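Local coordinates for protein beta-galactosidase (Marinomonas sp. ef1, PDB 6Y2K) that hydrolyses terminal beta-D-galactosyl residues from beta-galactosides at low temperature, as a hexameric family GH42 glycosidase with a TIM-barrel catalytic domain, at residues R575-G580 and A593-V598; W17-D20 and R25-G28; N141-H146 and A221-Q226. All coordinates share one frame; numbering follows the deposited sequence. Where two conformers were deposited one is given.

Contact 1: residues R575-G580 and A593-V598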
ATOM      1  N   ARG A 575     -42.135  -3.430 -21.272  1.00 24.40           N
ATOM      2  CA  ARG A 575     -41.213  -2.684 -22.126  1.00 24.88           C
ATOM      3  C   ARG A 575     -40.752  -1.332 -21.543  1.00 23.28           C
ATOM      4  O   ARG A 575     -40.097  -0.568 -22.249  1.00 23.28           O
ATOM      5  CB  ARG A 575     -41.862  -2.457 -23.500  1.00 25.97           C
ATOM      6  CG  ARG A 575     -42.222  -3.737 -24.248  1.00 27.64           C
ATOM      7  CD  ARG A 575     -42.685  -3.450 -25.676  1.00 28.60           C
ATOM      8  NE  ARG A 575     -44.007  -2.814 -25.714  1.00 29.07           N
ATOM      9  CZ  ARG A 575     -44.262  -1.498 -25.772  1.00 30.92           C
ATOM     10  NH1 ARG A 575     -43.290  -0.577 -25.813  1.00 30.56           N
ATOM     11  NH2 ARG A 575     -45.533  -1.087 -25.790  1.00 31.36           N
ATOM     12  N   HIS A 576     -41.071  -1.039 -20.281  1.00 21.52           N
ATOM     13  CA  HIS A 576     -40.732   0.256 -19.672  1.00 21.38           C
ATOM     14  C   HIS A 576     -39.986   0.086 -18.345  1.00 20.17           C
ATOM     15  O   HIS A 576     -40.461  -0.610 -17.449  1.00 19.06           O
ATOM     16  CB  HIS A 576     -41.999   1.089 -19.465  1.00 22.23           C
ATOM     17  CG  HIS A 576     -42.834   1.225 -20.702  1.00 23.72           C
ATOM     18  ND1 HIS A 576     -43.896   0.391 -20.982  1.00 24.32           N
ATOM     19  CD2 HIS A 576     -42.742   2.080 -21.748  1.00 24.69           C
ATOM     20  CE1 HIS A 576     -44.430   0.734 -22.141  1.00 24.79           C
ATOM     21  NE2 HIS A 576     -43.749   1.757 -22.628  1.00 24.69           N
ATOM     22  N   TYR A 577     -38.821   0.734 -18.231  1.00 19.62           N
ATOM     23  CA  TYR A 577     -37.962   0.645 -17.038  1.00 18.99           C
ATOM     24  C   TYR A 577     -37.429   2.020 -16.644  1.00 18.31           C
ATOM     25  O   TYR A 577     -37.196   2.865 -17.510  1.00 18.44           O
ATOM     26  CB  TYR A 577     -36.802  -0.336 -17.295  1.00 19.16           C
ATOM     27  CG  TYR A 577     -37.311  -1.717 -17.650  1.00 19.52           C
ATOM     28  CD1 TYR A 577     -37.715  -2.019 -18.954  1.00 19.87           C
ATOM     29  CD2 TYR A 577     -37.451  -2.703 -16.675  1.00 20.31           C
ATOM     30  CE1 TYR A 577     -38.224  -3.268 -19.276  1.00 20.40           C
ATOM     31  CE2 TYR A 577     -37.948  -3.961 -16.985  1.00 20.24           C
ATOM     32  CZ  TYR A 577     -38.334  -4.237 -18.286  1.00 20.91           C
ATOM     33  OH  TYR A 577     -38.838  -5.477 -18.606  1.00 21.78           O
ATOM     34  N   TYR A 578     -37.289   2.233 -15.335  1.00 17.31           N
ATOM     35  CA  TYR A 578     -36.684   3.433 -14.760  1.00 17.00           C
ATOM     36  C   TYR A 578     -35.503   3.050 -13.855  1.00 16.67           C
ATOM     37  O   TYR A 578     -35.619   2.146 -13.017  1.00 16.38           O
ATOM     38  CB  TYR A 578     -37.697   4.240 -13.932  1.00 16.84           C
ATOM     39  CG  TYR A 578     -37.103   5.521 -13.377  1.00 16.91           C
ATOM     40  CD1 TYR A 578     -36.976   6.650 -14.181  1.00 16.76           C
ATOM     41  CD2 TYR A 578     -36.621   5.592 -12.065  1.00 16.86           C
ATOM     42  CE1 TYR A 578     -36.400   7.817 -13.689  1.00 16.62           C
ATOM     43  CE2 TYR A 578     -36.055   6.761 -11.562  1.00 16.47           C
ATOM     44  CZ  TYR A 578     -35.941   7.868 -12.381  1.00 16.26           C
ATOM     45  OH  TYR A 578     -35.381   9.039 -11.912  1.00 15.82           O
ATOM     46  N   LEU A 579     -34.392   3.771 -14.017  1.00 15.98           N
ATOM     47  CA  LEU A 579     -33.200   3.619 -13.187  1.00 15.40           C
ATOM     48  C   LEU A 579     -33.022   4.896 -12.373  1.00 15.35           C
ATOM     49  O   LEU A 579     -32.931   5.978 -12.941  1.00 15.46           O
ATOM     50  CB  LEU A 579     -31.982   3.373 -14.085  1.00 15.37           C
ATOM     51  CG  LEU A 579     -30.567   3.382 -13.479  1.00 15.10           C
ATOM     52  CD1 LEU A 579     -30.407   2.285 -12.439  1.00 15.15           C
ATOM     53  CD2 LEU A 579     -29.532   3.236 -14.583  1.00 15.20           C
ATOM     54  N   GLY A 580     -32.948   4.765 -11.053  1.00 15.32           N
ATOM     55  CA  GLY A 580     -32.893   5.905 -10.140  1.00 15.41           C
ATOM     56  C   GLY A 580     -31.545   6.194  -9.495  1.00 15.59           C
ATOM     57  O   GLY A 580     -31.408   7.210  -8.817  1.00 15.47           O
ATOM     58  N   ALA A 593     -27.876  -5.983 -20.956  1.00 16.58           N
ATOM     59  CA  ALA A 593     -28.005  -7.337 -21.489  1.00 16.82           C
ATOM     60  C   ALA A 593     -29.440  -7.872 -21.334  1.00 17.09           C
ATOM     61  O   ALA A 593     -29.995  -8.435 -22.280  1.00 17.21           O
ATOM     62  CB  ALA A 593     -27.002  -8.279 -20.832  1.00 16.72           C
ATOM     63  N   LYS A 594     -30.038  -7.666 -20.165  1.00 17.51           N
ATOM     64  CA  LYS A 594     -31.439  -8.050 -19.937  1.00 17.94           C
ATOM     65  C   LYS A 594     -32.393  -7.280 -20.837  1.00 18.03           C
ATOM     66  O   LYS A 594     -33.298  -7.862 -21.442  1.00 18.10           O
ATOM     67  CB  LYS A 594     -31.844  -7.842 -18.473  1.00 18.36           C
ATOM     68  CG  LYS A 594     -31.295  -8.890 -17.520  1.00 18.66           C
ATOM     69  CD  LYS A 594     -32.066 -10.198 -17.641  1.00 19.61           C
ATOM     70  CE  LYS A 594     -31.531 -11.254 -16.692  1.00 19.62           C
ATOM     71  NZ  LYS A 594     -32.329 -12.493 -16.829  1.00 20.06           N
ATOM     72  N   LEU A 595     -32.191  -5.971 -20.915  1.00 18.03           N
ATOM     73  CA  LEU A 595     -33.057  -5.101 -21.712  1.00 18.14           C
ATOM     74  C   LEU A 595     -32.931  -5.406 -23.205  1.00 18.35           C
ATOM     75  O   LEU A 595     -33.936  -5.414 -23.923  1.00 18.02           O
ATOM     76  CB  LEU A 595     -32.750  -3.627 -21.422  1.00 17.96           C
ATOM     77  CG  LEU A 595     -33.192  -3.175 -20.023  1.00 18.33           C
ATOM     78  CD1 LEU A 595     -32.489  -1.897 -19.582  1.00 18.41           C
ATOM     79  CD2 LEU A 595     -34.702  -2.998 -19.948  1.00 18.60           C
ATOM     80  N   SER A 596     -31.703  -5.673 -23.651  1.00 18.25           N
ATOM     81  CA  SER A 596     -31.442  -6.095 -25.026  1.00 18.38           C
ATOM     82  C   SER A 596     -32.176  -7.393 -25.370  1.00 19.56           C
ATOM     83  O   SER A 596     -32.735  -7.508 -26.467  1.00 19.49           O
ATOM     84  CB  SER A 596     -29.937  -6.267 -25.272  1.00 18.05           C
ATOM     85  OG  SER A 596     -29.271  -5.021 -25.190  1.00 17.31           O
ATOM     86  N   GLU A 597     -32.176  -8.349 -24.436  1.00 19.87           N
ATOM     87  CA  GLU A 597     -32.891  -9.611 -24.620  0.50 20.48           C
ATOM     88  C   GLU A 597     -34.385  -9.360 -24.786  1.00 20.87           C
ATOM     89  O   GLU A 597     -35.014  -9.943 -25.665  1.00 20.45           O
ATOM     90  CB  GLU A 597     -32.631 -10.557 -23.444  0.50 21.01           C
ATOM     91  CG  GLU A 597     -33.299 -11.921 -23.551  0.50 21.09           C
ATOM     92  CD  GLU A 597     -32.824 -12.873 -22.475  0.50 21.40           C
ATOM     93  OE1 GLU A 597     -33.102 -12.618 -21.280  0.50 21.29           O
ATOM     94  OE2 GLU A 597     -32.167 -13.876 -22.829  0.50 22.09           O
ATOM     95  N   VAL A 598     -34.954  -8.479 -23.956  1.00 21.32           N
ATOM     96  CA  VAL A 598     -36.385  -8.136 -24.092  1.00 22.09           C
ATOM     97  C   VAL A 598     -36.652  -7.537 -25.484  1.00 22.05           C
ATOM     98  O   VAL A 598     -37.671  -7.836 -26.111  1.00 23.25           O
ATOM     99  CB  VAL A 598     -36.893  -7.171 -22.999  1.00 22.66           C
ATOM    100  CG1 VAL A 598     -38.359  -6.805 -23.241  1.00 23.06           C
ATOM    101  CG2 VAL A 598     -36.762  -7.790 -21.612  1.00 23.18           C
TER
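This is a buried apolar helix-on-sheet contact in the beta-galactosidase trimerisation domain: Tyr-577, on strand 576-579, packs against Leu-595 and Val-598, on helix 585-598. The link is small, with 156 Å² buried between the two segments, and rests mainly on one methyl group over one ring. CD2 of Leu-595 lies above a face of the phenol, 3.7 Å from the centroid of the Tyr-577 ring and 27° off its normal, a CH-pi contact. The methyl is displaced toward the rim, so its closest approach, 3.3 Å, is from Leu-595 CD2 to Tyr-577 CD1, with Tyr-577 CE1 next at 3.6 Å. The two side chains run past each other in opposite directions. In Tyr-577, CG stands opposite the carbonyl carbon (chi1 -59°), and from a CB directed at the helix the ring offers the methyl its face. Val-598, one helical turn beyond Leu-595, brings CG2 to 4.3 Å from Tyr-577 OH at the more exposed border. That hydroxyl is hydrogen-bonded to the carbonyl O of Gly-574, just before the strand, so the polar end of the phenol is satisfied beside its apolar neighbours. Elsewhere on the helix, Lys-594 and Glu-597 pack on Glu-597 of a second subunit. Strand 576-579 is an inner strand of the mixed sheet, with parallel strand 490-493 on one side and antiparallel strand 568-573 on the other. Leu-595 also touches Val-490 and Leu-492 on strand 490-493 and Leu-467 on strand 467-470, joining the helix to two further strands.

Contact 2: residues W17-D20 and R25-G28; sequences WVED and RRIG
Glu-19 and Arg-26 form a surface salt bridge along helix 17-27, the helix of the first beta-alpha-beta unit of the TIM barrel, between strands 2-6 and 29-34. They are seven residues apart, about two helical turns, so both side chains lie along one side of the helix. Arg-26 NH1 donates to Glu-19 OE2 at 3.2 Å with an N-H...O angle of 153°. The oxygen is met on its syn side, close to the guanidinium plane, although the carboxylate and guanidinium planes are turned 37° apart. The other pair of polar atoms is joined through water: one molecule donates to Glu-19 OE1 at an unusually short 2.5 Å and accepts from Arg-26 NH2 at 2.8 Å. Both carboxylate oxygens and both terminal nitrogens thereby have partners, and NH1 has a further, weak bond to a glycerol. Bends in both chains, Glu-19 at chi2 and Arg-26 at chi3 (-67°), bring the charged groups together. Asp-20, directed elsewhere, is held by Arg-16, Tyr-7 and Trp-354. The helix closes in a Schellman motif at Gly-28, which has positive phi and whose N bonds to Arg-25 O at 3.0 Å.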
ATOM      1  N   TRP A  17       3.157  23.904 -54.721  1.00 21.05           N
ATOM      2  CA  TRP A  17       1.723  23.607 -54.857  1.00 20.96           C
ATOM      3  C   TRP A  17       1.368  22.439 -55.788  1.00 20.98           C
ATOM      4  O   TRP A  17       0.496  21.618 -55.454  1.00 19.10           O
ATOM      5  CB  TRP A  17       0.963  24.872 -55.284  1.00 21.39           C
ATOM      6  CG  TRP A  17       0.889  25.955 -54.226  1.00 21.85           C
ATOM      7  CD1 TRP A  17       1.500  25.965 -52.998  1.00 21.62           C
ATOM      8  CD2 TRP A  17       0.187  27.198 -54.329  1.00 21.83           C
ATOM      9  NE1 TRP A  17       1.201  27.122 -52.331  1.00 21.74           N
ATOM     10  CE2 TRP A  17       0.398  27.899 -53.122  1.00 22.05           C
ATOM     11  CE3 TRP A  17      -0.614  27.782 -55.320  1.00 21.70           C
ATOM     12  CZ2 TRP A  17      -0.159  29.163 -52.879  1.00 21.91           C
ATOM     13  CZ3 TRP A  17      -1.166  29.041 -55.079  1.00 21.70           C
ATOM     14  CH2 TRP A  17      -0.939  29.712 -53.867  1.00 21.80           C
ATOM     15  N   VAL A  18       2.016  22.355 -56.949  1.00 21.34           N
ATOM     16  CA  VAL A  18       1.709  21.268 -57.893  1.00 22.45           C
ATOM     17  C   VAL A  18       2.134  19.928 -57.283  1.00 22.45           C
ATOM     18  O   VAL A  18       1.367  18.964 -57.311  1.00 22.55           O
ATOM     19  CB  VAL A  18       2.372  21.463 -59.277  1.00 23.45           C
ATOM     20  CG1 VAL A  18       2.138  20.247 -60.171  1.00 23.73           C
ATOM     21  CG2 VAL A  18       1.833  22.716 -59.956  1.00 24.34           C
ATOM     22  N   GLU A  19       3.352  19.889 -56.745  1.00 23.16           N
ATOM     23  CA  GLU A  19       3.868  18.707 -56.042  1.00 24.85           C
ATOM     24  C   GLU A  19       2.957  18.264 -54.883  1.00 22.83           C
ATOM     25  O   GLU A  19       2.716  17.070 -54.730  1.00 22.55           O
ATOM     26  CB  GLU A  19       5.300  18.962 -55.533  1.00 27.02           C
ATOM     27  CG  GLU A  19       5.876  17.918 -54.565  1.00 30.24           C
ATOM     28  CD  GLU A  19       5.913  16.505 -55.134  1.00 32.82           C
ATOM     29  OE1 GLU A  19       5.996  16.373 -56.377  1.00 37.77           O
ATOM     30  OE2 GLU A  19       5.868  15.526 -54.345  1.00 32.55           O
ATOM     31  N   ASP A  20       2.470  19.214 -54.079  1.00 21.58           N
ATOM     32  CA  ASP A  20       1.592  18.891 -52.948  1.00 20.95           C
ATOM     33  C   ASP A  20       0.374  18.125 -53.456  1.00 20.36           C
ATOM     34  O   ASP A  20       0.039  17.065 -52.927  1.00 19.65           O
ATOM     35  CB  ASP A  20       1.116  20.146 -52.186  1.00 20.99           C
ATOM     36  CG  ASP A  20       2.184  20.754 -51.264  1.00 21.48           C
ATOM     37  OD1 ASP A  20       3.050  20.030 -50.723  1.00 22.63           O
ATOM     38  OD2 ASP A  20       2.121  21.976 -51.045  1.00 21.01           O
ATOM     39  N   ARG A  25      -2.750  12.994 -54.250  1.00 22.67           N
ATOM     40  CA  ARG A  25      -3.379  12.015 -55.137  0.50 23.42           C
ATOM     41  C   ARG A  25      -2.726  10.635 -54.975  1.00 23.55           C
ATOM     42  O   ARG A  25      -3.434   9.634 -54.855  1.00 23.57           O
ATOM     43  CB  ARG A  25      -3.323  12.490 -56.601  0.50 24.10           C
ATOM     44  CG  ARG A  25      -4.072  11.614 -57.600  0.50 24.84           C
ATOM     45  CD  ARG A  25      -3.958  12.167 -59.020  0.50 25.70           C
ATOM     46  NE  ARG A  25      -4.994  11.622 -59.893  0.50 26.81           N
ATOM     47  CZ  ARG A  25      -5.202  12.009 -61.147  0.50 28.08           C
ATOM     48  NH1 ARG A  25      -4.447  12.955 -61.693  0.50 28.59           N
ATOM     49  NH2 ARG A  25      -6.169  11.451 -61.858  0.50 28.57           N
ATOM     50  N   ARG A  26      -1.392  10.590 -54.941  1.00 23.38           N
ATOM     51  CA  ARG A  26      -0.656   9.319 -54.799  1.00 23.59           C
ATOM     52  C   ARG A  26      -1.053   8.554 -53.540  1.00 22.90           C
ATOM     53  O   ARG A  26      -1.152   7.333 -53.565  1.00 21.44           O
ATOM     54  CB  ARG A  26       0.866   9.532 -54.796  1.00 24.69           C
ATOM     55  CG  ARG A  26       1.434   9.945 -56.151  1.00 26.25           C
ATOM     56  CD  ARG A  26       2.948   9.754 -56.254  1.00 26.85           C
ATOM     57  NE  ARG A  26       3.743  10.633 -55.390  1.00 26.85           N
ATOM     58  CZ  ARG A  26       4.072  11.906 -55.649  1.00 27.50           C
ATOM     59  NH1 ARG A  26       4.816  12.581 -54.770  1.00 27.54           N
ATOM     60  NH2 ARG A  26       3.667  12.526 -56.761  1.00 27.49           N
ATOM     61  N   ILE A  27      -1.268   9.282 -52.448  1.00 21.83           N
ATOM     62  CA  ILE A  27      -1.690   8.685 -51.174  1.00 21.53           C
ATOM     63  C   ILE A  27      -3.107   8.102 -51.254  1.00 20.95           C
ATOM     64  O   ILE A  27      -3.402   7.122 -50.579  1.00 21.57           O
ATOM     65  CB  ILE A  27      -1.538   9.704 -50.014  1.00 21.44           C
ATOM     66  CG1 ILE A  27      -0.043   9.969 -49.756  1.00 21.48           C
ATOM     67  CG2 ILE A  27      -2.210   9.216 -48.733  1.00 21.45           C
ATOM     68  CD1 ILE A  27       0.250  11.256 -49.018  1.00 21.76           C
ATOM     69  N   GLY A  28      -3.962   8.677 -52.089  1.00 20.44           N
ATOM     70  CA  GLY A  28      -5.380   8.307 -52.154  1.00 20.81           C
ATOM     71  C   GLY A  28      -6.333   9.355 -51.603  1.00 20.73           C
ATOM     72  O   GLY A  28      -7.534   9.085 -51.464  1.00 20.92           O
TER
HETATM   73  O   HOH W   1       4.880  14.762 -57.975  1.00 39.47           O

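Contact 3: residues N141-H146 and A221-Q226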
ATOM      1  N   ASN A 141     -14.849  28.014 -38.266  1.00 15.64           N
ATOM      2  CA  ASN A 141     -13.967  26.929 -37.834  1.00 15.55           C
ATOM      3  C   ASN A 141     -14.147  26.697 -36.332  1.00 15.28           C
ATOM      4  O   ASN A 141     -13.765  27.544 -35.529  1.00 14.46           O
ATOM      5  CB  ASN A 141     -12.494  27.247 -38.119  1.00 15.55           C
ATOM      6  CG  ASN A 141     -11.591  26.050 -37.866  1.00 16.09           C
ATOM      7  OD1 ASN A 141     -11.532  25.110 -38.684  1.00 16.29           O
ATOM      8  ND2 ASN A 141     -10.897  26.061 -36.725  1.00 15.40           N
ATOM      9  N   GLU A 142     -14.744  25.562 -35.977  1.00 15.37           N
ATOM     10  CA  GLU A 142     -14.877  25.122 -34.585  1.00 15.60           C
ATOM     11  C   GLU A 142     -15.538  26.180 -33.707  1.00 15.36           C
ATOM     12  O   GLU A 142     -14.931  26.719 -32.778  1.00 14.82           O
ATOM     13  CB  GLU A 142     -13.515  24.692 -34.001  1.00 16.03           C
ATOM     14  CG  GLU A 142     -12.916  23.427 -34.616  1.00 16.46           C
ATOM     15  CD  GLU A 142     -11.718  22.898 -33.830  1.00 17.09           C
ATOM     16  OE1 GLU A 142     -10.958  23.720 -33.278  1.00 17.49           O
ATOM     17  OE2 GLU A 142     -11.530  21.657 -33.754  1.00 17.23           O
ATOM     18  N   TYR A 143     -16.798  26.469 -34.023  1.00 15.18           N
ATOM     19  CA  TYR A 143     -17.638  27.323 -33.200  1.00 15.18           C
ATOM     20  C   TYR A 143     -17.494  26.875 -31.761  1.00 15.03           C
ATOM     21  O   TYR A 143     -17.598  25.679 -31.480  1.00 14.95           O
ATOM     22  CB  TYR A 143     -19.128  27.185 -33.563  1.00 15.42           C
ATOM     23  CG  TYR A 143     -19.575  27.722 -34.910  1.00 15.65           C
ATOM     24  CD1 TYR A 143     -19.110  28.938 -35.402  1.00 16.15           C
ATOM     25  CD2 TYR A 143     -20.521  27.035 -35.664  1.00 15.70           C
ATOM     26  CE1 TYR A 143     -19.551  29.437 -36.626  1.00 16.27           C
ATOM     27  CE2 TYR A 143     -20.964  27.524 -36.888  1.00 16.13           C
ATOM     28  CZ  TYR A 143     -20.481  28.724 -37.364  1.00 16.26           C
ATOM     29  OH  TYR A 143     -20.927  29.207 -38.581  1.00 16.91           O
ATOM     30  N   GLY A 144     -17.252  27.828 -30.863  1.00 14.74           N
ATOM     31  CA  GLY A 144     -17.215  27.548 -29.431  1.00 15.12           C
ATOM     32  C   GLY A 144     -15.849  27.166 -28.881  1.00 15.08           C
ATOM     33  O   GLY A 144     -15.661  27.227 -27.662  1.00 14.86           O
ATOM     34  N   CYS A 145     -14.879  26.818 -29.742  1.00 14.95           N
ATOM     35  CA  CYS A 145     -13.564  26.373 -29.251  1.00 15.31           C
ATOM     36  C   CYS A 145     -12.983  27.430 -28.318  1.00 14.77           C
ATOM     37  O   CYS A 145     -13.184  28.635 -28.521  1.00 14.05           O
ATOM     38  CB  CYS A 145     -12.574  26.085 -30.387  1.00 15.83           C
ATOM     39  SG  CYS A 145     -11.154  25.077 -29.865  1.00 16.88           S
ATOM     40  N   HIS A 146     -12.276  26.966 -27.292  1.00 14.68           N
ATOM     41  CA  HIS A 146     -11.717  27.838 -26.248  1.00 14.95           C
ATOM     42  C   HIS A 146     -12.822  28.529 -25.424  1.00 15.37           C
ATOM     43  O   HIS A 146     -12.621  29.632 -24.906  1.00 15.61           O
ATOM     44  CB  HIS A 146     -10.743  28.873 -26.837  1.00 14.93           C
ATOM     45  CG  HIS A 146      -9.908  28.350 -27.965  1.00 14.91           C
ATOM     46  ND1 HIS A 146      -8.969  27.356 -27.796  1.00 14.84           N
ATOM     47  CD2 HIS A 146      -9.880  28.679 -29.277  1.00 14.82           C
ATOM     48  CE1 HIS A 146      -8.400  27.095 -28.959  1.00 15.20           C
ATOM     49  NE2 HIS A 146      -8.933  27.885 -29.874  1.00 15.10           N
ATOM     50  N   ALA A 221     -27.787  31.701 -35.191  1.00 15.87           N
ATOM     51  CA  ALA A 221     -28.000  32.893 -36.038  1.00 16.23           C
ATOM     52  C   ALA A 221     -26.764  33.294 -36.846  1.00 16.17           C
ATOM     53  O   ALA A 221     -26.870  33.612 -38.035  1.00 15.75           O
ATOM     54  CB  ALA A 221     -28.459  34.073 -35.190  1.00 16.46           C
ATOM     55  N   PHE A 222     -25.603  33.278 -36.194  1.00 16.02           N
ATOM     56  CA  PHE A 222     -24.308  33.566 -36.841  1.00 15.94           C
ATOM     57  C   PHE A 222     -24.035  32.617 -38.003  1.00 16.22           C
ATOM     58  O   PHE A 222     -23.576  33.041 -39.072  1.00 16.87           O
ATOM     59  CB  PHE A 222     -23.188  33.468 -35.800  1.00 15.61           C
ATOM     60  CG  PHE A 222     -21.809  33.820 -36.308  1.00 15.23           C
ATOM     61  CD1 PHE A 222     -20.994  32.853 -36.882  1.00 15.06           C
ATOM     62  CD2 PHE A 222     -21.301  35.105 -36.145  1.00 15.31           C
ATOM     63  CE1 PHE A 222     -19.705  33.160 -37.308  1.00 15.18           C
ATOM     64  CE2 PHE A 222     -20.015  35.425 -36.574  1.00 15.20           C
ATOM     65  CZ  PHE A 222     -19.218  34.451 -37.162  1.00 15.19           C
ATOM     66  N   ASN A 223     -24.306  31.333 -37.783  1.00 16.58           N
ATOM     67  CA  ASN A 223     -24.124  30.310 -38.804  1.00 16.40           C
ATOM     68  C   ASN A 223     -25.165  30.447 -39.928  1.00 16.93           C
ATOM     69  O   ASN A 223     -24.830  30.316 -41.113  1.00 16.64           O
ATOM     70  CB  ASN A 223     -24.199  28.914 -38.170  1.00 16.40           C
ATOM     71  CG  ASN A 223     -23.960  27.798 -39.175  1.00 16.53           C
ATOM     72  OD1 ASN A 223     -22.870  27.684 -39.740  1.00 16.57           O
ATOM     73  ND2 ASN A 223     -24.985  26.974 -39.407  1.00 15.74           N
ATOM     74  N   LYS A 224     -26.412  30.708 -39.547  1.00 17.46           N
ATOM     75  CA  LYS A 224     -27.520  30.817 -40.499  1.00 19.07           C
ATOM     76  C   LYS A 224     -27.323  31.943 -41.527  1.00 20.17           C
ATOM     77  O   LYS A 224     -27.712  31.789 -42.696  1.00 20.86           O
ATOM     78  CB  LYS A 224     -28.843  30.998 -39.750  1.00 19.74           C
ATOM     79  CG  LYS A 224     -30.103  31.061 -40.607  1.00 20.78           C
ATOM     80  CD  LYS A 224     -30.188  29.910 -41.601  1.00 21.87           C
ATOM     81  CE  LYS A 224     -31.618  29.577 -42.007  1.00 23.56           C
ATOM     82  NZ  LYS A 224     -32.307  30.691 -42.718  1.00 24.55           N
ATOM     83  N   LEU A 225     -26.708  33.052 -41.122  1.00 20.19           N
ATOM     84  CA  LEU A 225     -26.467  34.130 -42.078  1.00 21.61           C
ATOM     85  C   LEU A 225     -25.501  33.680 -43.185  1.00 20.47           C
ATOM     86  O   LEU A 225     -25.694  34.036 -44.349  1.00 20.26           O
ATOM     87  CB  LEU A 225     -26.033  35.436 -41.396  1.00 23.64           C
ATOM     88  CG  LEU A 225     -24.573  35.833 -41.177  1.00 25.46           C
ATOM     89  CD1 LEU A 225     -23.863  36.256 -42.460  1.00 25.83           C
ATOM     90  CD2 LEU A 225     -24.527  36.966 -40.157  1.00 27.13           C
ATOM     91  N   GLN A 226     -24.498  32.880 -42.833  1.00 19.31           N
ATOM     92  CA  GLN A 226     -23.556  32.343 -43.818  1.00 19.06           C
ATOM     93  C   GLN A 226     -24.235  31.297 -44.704  1.00 19.57           C
ATOM     94  O   GLN A 226     -24.067  31.308 -45.924  1.00 19.69           O
ATOM     95  CB  GLN A 226     -22.305  31.765 -43.138  1.00 18.68           C
ATOM     96  CG  GLN A 226     -21.554  32.790 -42.278  1.00 18.80           C
ATOM     97  CD  GLN A 226     -20.113  32.413 -41.944  1.00 18.76           C
ATOM     98  OE1 GLN A 226     -19.491  31.595 -42.646  1.00 19.98           O
ATOM     99  NE2 GLN A 226     -19.579  32.986 -40.889  1.00 17.20           N
TER
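The loop after the fourth barrel strand, 134-138, meets long helix 205-233 here, and the meeting is made by Tyr-143 with Asn-223 and Phe-222. The loop carries the Asn-Glu pair (Asn-141, Glu-142) in the position where glycosidases of this clan have their acid/base glutamate; Glu-142 touches Glu-314 on strand 310-315, consistent with a catalytic pair. A type II turn from Glu-142 to Cys-145 places Tyr-143 at its second position, followed by Gly-144 with positive phi, and directs the phenol at the helix. Tyr-143 OH donates to Asn-223 OD1 at 2.7 Å, lying in the carbonyl plane on a lone pair, with a C=O...O angle of 113°. The amide oxygen sits at the edge of the phenol, near the ring plane, while the amide plane is turned 80° from it. With CG of Asn-223 trans to its backbone N (chi1 -178°), the amide oxygen is carried to the hydroxyl. CB of Asn-223 lies 3.3 Å from Tyr-143 OH. Phe-222 adds an oblique aromatic contact, its CD1 3.7 Å from Tyr-143 CE1, with the ring planes nearly perpendicular. Tyr-143 stacks on His-241, whose NE2 bonds to the tyrosine N. Putting a phenylalanine in place of Tyr-143 would keep the ring but would probably leave Asn-223 OD1 without its phenol donor and the ring less firmly fixed. Since Thr-139 OG1 also hydrogen-bonds to Asn-223 OD1, two hydroxyls grip this buried oxygen, tying the chain on both sides of Asn-141 and Glu-142 to the helix.

In the fold
Contacts 2 and 3 both belong to the TIM barrel, whereas contact 1 lies in the trimerisation domain on the opposite side of the chain's centre from either. Contact 3 is the one beside the probable active site, where Glu-142 hydrogen-bonds a glycerol, probably from the crystallisation liquor. Contact 2 binds a glycerol weakly on the outer surface, with about 19 Å between the nearest atoms of contacts 2 and 3 and 31 Å between their centres. Contact 1 is farther off, its centre 39 Å from that of contact 3 and 52 Å from that of contact 2. Contacts 1 and 3 also have residues that pack on neighbouring subunits; contact 2 touches none.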